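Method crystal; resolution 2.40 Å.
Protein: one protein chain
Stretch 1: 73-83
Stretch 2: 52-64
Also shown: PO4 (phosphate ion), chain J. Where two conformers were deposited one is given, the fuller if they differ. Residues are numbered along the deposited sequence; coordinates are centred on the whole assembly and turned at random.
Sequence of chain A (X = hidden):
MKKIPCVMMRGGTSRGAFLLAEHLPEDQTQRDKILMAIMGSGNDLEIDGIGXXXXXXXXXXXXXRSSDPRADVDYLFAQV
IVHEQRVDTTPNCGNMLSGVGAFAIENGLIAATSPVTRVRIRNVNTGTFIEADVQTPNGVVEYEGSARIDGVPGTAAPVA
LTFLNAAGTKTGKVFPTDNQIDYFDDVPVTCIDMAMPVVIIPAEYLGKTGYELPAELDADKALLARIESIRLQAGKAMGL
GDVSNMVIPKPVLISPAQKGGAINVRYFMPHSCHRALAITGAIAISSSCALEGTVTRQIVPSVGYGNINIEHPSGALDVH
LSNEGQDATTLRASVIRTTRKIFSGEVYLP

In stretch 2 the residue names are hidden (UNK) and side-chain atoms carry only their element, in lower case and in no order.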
# COMPACT_ATOMS: atom_id res chain seq x y z
N VAL A 73 -2.32 1.03 10.99
CA VAL A 73 -3.48 1.15 11.87
C VAL A 73 -4.73 1.26 11.02
O VAL A 73 -4.70 1.73 9.87
CB VAL A 73 -3.36 2.36 12.83
CG1 VAL A 73 -2.11 2.26 13.67
CG2 VAL A 73 -3.40 3.67 12.05
N ASP A 74 -5.85 0.83 11.60
CA ASP A 74 -7.17 1.01 11.01
C ASP A 74 -7.86 2.19 11.67
O ASP A 74 -7.72 2.42 12.88
CB ASP A 74 -8.02 -0.25 11.17
CG ASP A 74 -7.72 -1.28 10.10
OD1 ASP A 74 -7.07 -0.93 9.09
OD2 ASP A 74 -8.14 -2.44 10.27
N TYR A 75 -8.63 2.94 10.87
CA TYR A 75 -9.29 4.16 11.32
C TYR A 75 -10.75 4.09 10.89
O TYR A 75 -11.05 4.11 9.69
CB TYR A 75 -8.59 5.39 10.75
CG TYR A 75 -9.43 6.65 10.68
CD1 TYR A 75 -10.06 7.17 11.81
CD2 TYR A 75 -9.57 7.35 9.49
CE1 TYR A 75 -10.81 8.33 11.74
CE2 TYR A 75 -10.32 8.51 9.41
CZ TYR A 75 -10.94 8.99 10.54
OH TYR A 75 -11.68 10.15 10.46
N LEU A 76 -11.65 4.01 11.86
CA LEU A 76 -13.09 4.04 11.63
C LEU A 76 -13.65 5.35 12.14
O LEU A 76 -13.51 5.67 13.33
CB LEU A 76 -13.78 2.86 12.31
CG LEU A 76 -15.31 2.85 12.27
CD1 LEU A 76 -15.81 2.78 10.83
CD2 LEU A 76 -15.87 1.70 13.10
N PHE A 77 -14.28 6.12 11.26
CA PHE A 77 -14.86 7.40 11.61
C PHE A 77 -16.35 7.25 11.87
O PHE A 77 -17.03 6.45 11.21
CB PHE A 77 -14.64 8.44 10.51
CG PHE A 77 -15.40 9.72 10.74
CD1 PHE A 77 -14.99 10.61 11.73
CD2 PHE A 77 -16.52 10.02 9.99
CE1 PHE A 77 -15.69 11.78 11.95
CE2 PHE A 77 -17.23 11.19 10.22
CZ PHE A 77 -16.81 12.08 11.20
N ALA A 78 -16.86 8.01 12.84
CA ALA A 78 -18.28 8.05 13.14
C ALA A 78 -18.69 9.49 13.42
O ALA A 78 -18.01 10.20 14.17
CB ALA A 78 -18.62 7.15 14.34
N GLN A 79 -19.80 9.91 12.82
CA GLN A 79 -20.40 11.20 13.10
C GLN A 79 -21.53 11.00 14.11
O GLN A 79 -22.47 10.25 13.85
CB GLN A 79 -20.94 11.84 11.81
CG GLN A 79 -21.53 13.24 12.00
CD GLN A 79 -20.47 14.31 12.21
OE1 GLN A 79 -19.43 14.31 11.55
NE2 GLN A 79 -20.73 15.22 13.14
N VAL A 80 -21.41 11.64 15.26
CA VAL A 80 -22.42 11.54 16.31
C VAL A 80 -23.34 12.74 16.17
O VAL A 80 -22.94 13.88 16.42
CB VAL A 80 -21.79 11.47 17.71
CG1 VAL A 80 -22.87 11.36 18.77
CG2 VAL A 80 -20.84 10.28 17.79
N ILE A 81 -24.58 12.48 15.75
CA ILE A 81 -25.52 13.56 15.48
C ILE A 81 -25.83 14.31 16.77
O ILE A 81 -25.86 13.74 17.87
CB ILE A 81 -26.80 13.00 14.84
CG1 ILE A 81 -26.44 12.13 13.63
CG2 ILE A 81 -27.73 14.12 14.41
CD1 ILE A 81 -25.64 12.88 12.56
N VAL A 82 -26.03 15.62 16.65
CA VAL A 82 -26.22 16.48 17.82
C VAL A 82 -27.68 16.54 18.25
O VAL A 82 -28.01 16.24 19.41
CB VAL A 82 -25.69 17.90 17.54
CG1 VAL A 82 -26.04 18.83 18.69
CG2 VAL A 82 -24.19 17.88 17.30
N HIS A 83 -28.59 16.90 17.34
CA HIS A 83 -29.97 17.16 17.72
C HIS A 83 -30.83 15.90 17.82
O HIS A 83 -31.99 16.01 18.22
CB HIS A 83 -30.60 18.15 16.72
CG HIS A 83 -29.87 19.46 16.65
ND1 HIS A 83 -29.88 20.37 17.68
CD2 HIS A 83 -29.11 20.00 15.67
CE1 HIS A 83 -29.16 21.43 17.34
NE2 HIS A 83 -28.67 21.22 16.13
N UNK A 52 -19.23 19.27 21.59
CA UNK A 52 -19.42 20.71 21.63
C UNK A 52 -20.75 21.20 21.09
O UNK A 52 -20.92 22.41 20.94
N UNK A 53 -21.70 20.31 20.80
CA UNK A 53 -22.98 20.71 20.27
C UNK A 53 -22.98 21.13 18.82
O UNK A 53 -23.98 21.69 18.35
N UNK A 54 -21.90 20.87 18.09
CA UNK A 54 -21.74 21.22 16.69
C UNK A 54 -21.17 20.02 15.96
O UNK A 54 -20.36 19.27 16.53
c UNK A 54 -20.73 22.96 15.13
o UNK A 54 -19.99 22.42 14.29
n UNK A 54 -21.47 24.02 14.84
c UNK A 54 -20.80 22.44 16.55
N UNK A 55 -21.59 19.78 14.71
CA UNK A 55 -21.04 18.63 13.97
C UNK A 55 -19.52 18.59 13.93
O UNK A 55 -18.93 17.51 13.96
c UNK A 55 -21.64 18.81 12.56
c UNK A 55 -22.62 20.50 13.94
c UNK A 55 -22.89 19.58 12.78
N UNK A 56 -18.87 19.75 13.87
CA UNK A 56 -17.42 19.79 13.86
C UNK A 56 -16.80 19.31 15.16
O UNK A 56 -15.65 18.87 15.16
c UNK A 56 -17.23 21.71 12.13
c UNK A 56 -16.94 21.22 13.55
c UNK A 56 -16.64 20.77 11.10
c UNK A 56 -16.70 23.12 11.94
N UNK A 57 -17.55 19.37 16.27
CA UNK A 57 -17.04 18.99 17.58
C UNK A 57 -17.82 17.81 18.17
O UNK A 57 -17.92 17.67 19.39
o UNK A 57 -18.41 20.66 18.64
c UNK A 57 -16.17 21.30 18.02
c UNK A 57 -17.07 20.18 18.53
N UNK A 58 -18.37 16.96 17.31
CA UNK A 58 -19.16 15.81 17.73
C UNK A 58 -18.79 14.61 16.87
O UNK A 58 -19.65 13.93 16.30
c UNK A 58 -20.65 16.13 17.64
o UNK A 58 -21.43 15.06 18.17
N UNK A 59 -17.49 14.33 16.78
CA UNK A 59 -16.97 13.26 15.94
C UNK A 59 -16.23 12.24 16.78
O UNK A 59 -15.82 12.51 17.91
c UNK A 59 -16.69 14.87 13.94
n UNK A 59 -17.41 15.86 11.13
c UNK A 59 -16.04 13.83 14.85
c UNK A 59 -15.71 15.35 12.87
c UNK A 59 -16.31 16.41 11.97
N UNK A 60 -16.06 11.04 16.22
CA UNK A 60 -15.36 9.95 16.88
C UNK A 60 -14.41 9.29 15.88
O UNK A 60 -14.76 9.10 14.71
c UNK A 60 -17.30 9.54 18.46
c UNK A 60 -16.34 8.90 17.46
c UNK A 60 -15.58 7.75 18.11
N UNK A 61 -13.21 8.95 16.35
CA UNK A 61 -12.26 8.15 15.60
C UNK A 61 -11.95 6.90 16.40
O UNK A 61 -11.49 6.99 17.55
c UNK A 61 -10.98 8.93 15.30
N UNK A 62 -12.19 5.73 15.82
CA UNK A 62 -11.94 4.45 16.47
C UNK A 62 -10.70 3.84 15.82
O UNK A 62 -10.71 3.50 14.63
c UNK A 62 -12.85 2.18 17.05
c UNK A 62 -13.15 3.51 16.37
c UNK A 62 -15.69 3.44 16.73
c UNK A 62 -14.38 4.18 16.99
N UNK A 63 -9.63 3.70 16.60
CA UNK A 63 -8.31 3.35 16.09
C UNK A 63 -7.93 1.96 16.60
O UNK A 63 -8.21 1.61 17.75
c UNK A 63 -5.96 4.17 15.75
c UNK A 63 -8.18 6.15 14.92
c UNK A 63 -7.25 4.39 16.52
c UNK A 63 -7.77 5.82 16.33
N UNK A 64 -7.27 1.19 15.73
CA UNK A 64 -6.79 -0.14 16.09
C UNK A 64 -5.65 -0.51 15.15
O UNK A 64 -5.45 0.12 14.11
c UNK A 64 -7.91 -1.18 16.02
o UNK A 64 -8.24 -1.47 14.68
P PO4 J . -26.59 17.73 13.65
O1 PO4 J . -27.60 17.62 14.76
O2 PO4 J . -26.14 19.16 13.51
O3 PO4 J . -25.40 16.85 13.96
O4 PO4 J . -27.23 17.26 12.36

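Position 52 has no side-chain atoms and touches nothing on stretch 1. An ideal CB here would clash with a side-chain oxygen at position 57, so the site suits what the atoms give, Gly52.

Position 53 is also bare. Its phi of 75° by itself favours glycine, and its backbone O lies 3.5 Å from Val82 CG1; it is Gly53.

At position 54 two carbons follow the backbone, the second carrying one oxygen and one nitrogen, an amide. It points away from stretch 1, and this is Asn54.

Position 55 has three carbons closing a ring onto the backbone N, which identifies Pro55. Its phi of -53° fits the 3-10 segment that begins here, and its O accepts a hydrogen bond from Gln79 NE2 at 3.0 Å.

Position 56 carries four carbons, forked at the second, and meets nothing on stretch 1: Leu56. Its backbone N donates to Asn54 OD1 at 2.9 Å, an amide oxygen steadying the turn.

At position 57 one carbon bears an oxygen and a carbon. This is Thr57, directed away from stretch 1, with its backbone N bonded to Asn54 O at 2.8 Å.

Position 58 has one carbon and then one oxygen, pointing toward stretch 1, and is Ser58. The short side chain fits a buried site, where OG and Val80 O are 2.6 Å apart in a hydrogen bond, while Val80 N donates to Ser58 O at 3.1 Å.

Position 59 shows four carbons in a row ending in nitrogen: Lys59. The chain is long enough for NZ to reach Gln79 OE1 at 2.6 Å, and its CB lies at the edge of the Phe77 ring, 3.6 Å from Phe77 CE1.

Position 60 has one carbon carrying two more, the compact branched side chain of Val60. Its CG2 packs 3.7 Å from Val80 CG2, and its CB is 4.2 Å from Ala78 CB.

Position 61 has a single carbon, hence Ala61. That CB sits at the edge of the Tyr75 ring, 3.6 Å from Tyr75 CE1.

Position 62 has four carbons, forked at the first with one arm two carbons long: Ile62. On the face shared with Leu76, its CD1 is 4.0 Å from Leu76 CD2.

Position 63 repeats that pattern on the other face, giving Ile63, whose CD1 reaches within 3.8 Å of Tyr75 CD1.

Position 64 has one carbon and one oxygen: Ser64, small beside its partner, with OG 3.7 Å from Asp74 CB.

The contact is an antiparallel strand pairing. Asp74, Leu76 and Ala78 exchange paired backbone hydrogen bonds with Ser64, Ile62 and Val60. The shortest joins Asp74 N to Ser64 O at 2.6 Å; the longest joins Ser64 N to Asp74 O at 3.1 Å. Between these pairs, Tyr75, Phe77 and Gln79 face Ile63, Ala61 and Lys59 across the other side of the sheet. Beyond the paired strands, Gln79 grips the turn through Pro55 O, and Val82 covers Gly53 and Ser58.

Stretch 2 52-64: GGNPLTSKVAIIS
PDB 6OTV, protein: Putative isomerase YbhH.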